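Local coordinates for proton-dependent oligopeptide transporter family protein (Xanthomonas campestris, PDB 6EI3) that probably imports short peptides across the cell membrane by coupling their uptake to the inward movement of protons, at residues P1-I7 and F124-F129. Numbering follows the deposited sequence. Where two conformers were deposited one is given.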
# COMPACT_ATOMS: atom_id res chain seq x y z
N PRO A 1 10.62 23.75 -15.78
CA PRO A 1 11.97 23.82 -15.18
C PRO A 1 12.89 22.77 -15.79
O PRO A 1 12.49 21.61 -15.92
CB PRO A 1 11.71 23.59 -13.69
CG PRO A 1 10.27 23.94 -13.48
CD PRO A 1 9.57 23.56 -14.76
N ARG A 2 14.12 23.17 -16.14
CA ARG A 2 15.13 22.31 -16.78
C ARG A 2 15.55 21.09 -15.96
O ARG A 2 16.17 20.17 -16.51
CB ARG A 2 16.35 23.12 -17.20
CG ARG A 2 16.10 24.06 -18.39
CD ARG A 2 16.11 23.36 -19.75
NE ARG A 2 17.45 22.97 -20.17
CZ ARG A 2 17.76 22.54 -21.39
NH1 ARG A 2 16.82 22.46 -22.33
NH2 ARG A 2 19.01 22.21 -21.69
N GLN A 3 15.22 21.05 -14.66
CA GLN A 3 15.54 19.91 -13.78
C GLN A 3 14.45 18.85 -13.79
O GLN A 3 14.72 17.74 -13.39
CB GLN A 3 15.84 20.36 -12.33
CG GLN A 3 14.68 21.05 -11.63
CD GLN A 3 14.73 22.56 -11.76
OE1 GLN A 3 14.92 23.12 -12.85
NE2 GLN A 3 14.52 23.26 -10.66
N ILE A 4 13.21 19.21 -14.19
CA ILE A 4 12.06 18.30 -14.20
C ILE A 4 12.32 16.99 -15.05
O ILE A 4 11.97 15.91 -14.56
CB ILE A 4 10.75 19.06 -14.60
CG1 ILE A 4 10.31 20.04 -13.46
CG2 ILE A 4 9.60 18.10 -14.98
CD1 ILE A 4 9.96 19.35 -12.03
N PRO A 5 13.00 17.01 -16.24
CA PRO A 5 13.22 15.74 -16.98
C PRO A 5 14.01 14.67 -16.20
O PRO A 5 13.75 13.48 -16.35
CB PRO A 5 13.97 16.19 -18.24
CG PRO A 5 13.56 17.62 -18.44
CD PRO A 5 13.47 18.17 -17.03
N PHE A 6 14.96 15.10 -15.36
CA PHE A 6 15.77 14.19 -14.53
C PHE A 6 14.89 13.49 -13.50
O PHE A 6 15.12 12.32 -13.22
CB PHE A 6 16.92 14.94 -13.85
CG PHE A 6 17.90 15.56 -14.83
CD1 PHE A 6 18.94 14.80 -15.36
CD2 PHE A 6 17.77 16.88 -15.22
CE1 PHE A 6 19.84 15.37 -16.27
CE2 PHE A 6 18.67 17.45 -16.13
CZ PHE A 6 19.70 16.69 -16.65
N ILE A 7 13.86 14.20 -12.98
CA ILE A 7 12.87 13.69 -12.02
C ILE A 7 11.94 12.70 -12.72
O ILE A 7 11.64 11.64 -12.18
CB ILE A 7 12.08 14.88 -11.38
CG1 ILE A 7 13.01 15.88 -10.62
CG2 ILE A 7 10.89 14.41 -10.51
CD1 ILE A 7 13.76 15.37 -9.43
N PHE A 124 9.64 16.51 -3.57
CA PHE A 124 10.86 17.12 -4.15
C PHE A 124 10.57 17.67 -5.54
O PHE A 124 11.15 18.67 -5.94
CB PHE A 124 12.01 16.09 -4.21
CG PHE A 124 13.35 16.64 -4.63
CD1 PHE A 124 14.05 17.53 -3.82
CD2 PHE A 124 13.98 16.17 -5.79
CE1 PHE A 124 15.31 18.00 -4.19
CE2 PHE A 124 15.23 16.67 -6.17
CZ PHE A 124 15.90 17.55 -5.35
N MET A 125 9.68 16.99 -6.29
CA MET A 125 9.29 17.46 -7.63
C MET A 125 8.57 18.83 -7.51
O MET A 125 8.86 19.74 -8.28
CB MET A 125 8.38 16.43 -8.32
CG MET A 125 7.95 16.85 -9.73
SD MET A 125 6.46 17.87 -9.72
CE MET A 125 5.18 16.60 -9.35
N VAL A 126 7.58 18.94 -6.59
CA VAL A 126 6.81 20.19 -6.39
C VAL A 126 7.77 21.36 -6.02
O VAL A 126 7.60 22.47 -6.52
CB VAL A 126 5.65 20.01 -5.38
CG1 VAL A 126 4.87 21.31 -5.18
CG2 VAL A 126 4.71 18.90 -5.81
N ASP A 127 8.82 21.08 -5.20
CA ASP A 127 9.86 22.05 -4.78
C ASP A 127 10.57 22.70 -5.97
O ASP A 127 11.10 23.78 -5.82
CB ASP A 127 10.95 21.34 -3.93
CG ASP A 127 10.55 20.92 -2.53
OD1 ASP A 127 9.44 21.30 -2.09
OD2 ASP A 127 11.35 20.20 -1.87
N GLN A 128 10.62 22.03 -7.13
CA GLN A 128 11.31 22.55 -8.31
C GLN A 128 10.62 23.73 -8.97
O GLN A 128 11.25 24.43 -9.76
CB GLN A 128 11.59 21.43 -9.33
CG GLN A 128 12.32 20.21 -8.74
CD GLN A 128 13.51 20.60 -7.90
OE1 GLN A 128 14.40 21.33 -8.36
NE2 GLN A 128 13.53 20.18 -6.64
N PHE A 129 9.33 23.96 -8.63
CA PHE A 129 8.51 25.07 -9.14
C PHE A 129 8.53 26.23 -8.15
O PHE A 129 8.33 26.01 -6.95
CB PHE A 129 7.05 24.60 -9.35
CG PHE A 129 6.89 23.56 -10.43
CD1 PHE A 129 7.01 22.21 -10.13
CD2 PHE A 129 6.63 23.94 -11.74
CE1 PHE A 129 6.87 21.24 -11.13
CE2 PHE A 129 6.49 22.97 -12.75
CZ PHE A 129 6.61 21.63 -12.43
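Gln128 is the polar centre of this contact between the N-terminal start of helix 4-22 and the end of the short helix 121-127. With chi1 and chi2 both m and the amide turned to chi3 -54°, its side chain curls back toward its own helix, and NE2 donates to the Phe124 O at 2.9 Å. The amide oxygen is thereby presented to the opposite segment, where Gln3, with chi1 p and chi2 between wells at -94°, reaches across: Gln3 NE2 donates to Gln128 OE1 at 3.0 Å with a nearly straight geometry. The same OE1 also accepts the backbone N of Val194, so the loop after helix 168-188 joins the site.

Apolar side chains pack around this amide pair. Ile4 is m,m, which extends CD1 into a pocket formed by Met125, Gln128 and Phe129; it lies 3.8 Å from Gln128 CB and 3.7 Å from Phe129 CE1. A turn further along, Ile7, in the conformer given here, has the same m,m rotamer and sets its CD1 against the edge of the Phe124 ring, 3.7 Å from CD2, while its CG2 meets Met125 CG at 3.9 Å. At the other end, the type I turn from Pro1 to Ile4 brings the proline ring over one face of Phe129, a CH-pi contact with CG 4.3 Å from the ring centroid. Beyond the pair, Phe124 stacks edge-to-face on Tyr193, and Met125 packs on helix 137-165.

The start of the first transmembrane helix packs on what is probably the end of the fourth, within the N-terminal six-helix bundle of an MFS transporter.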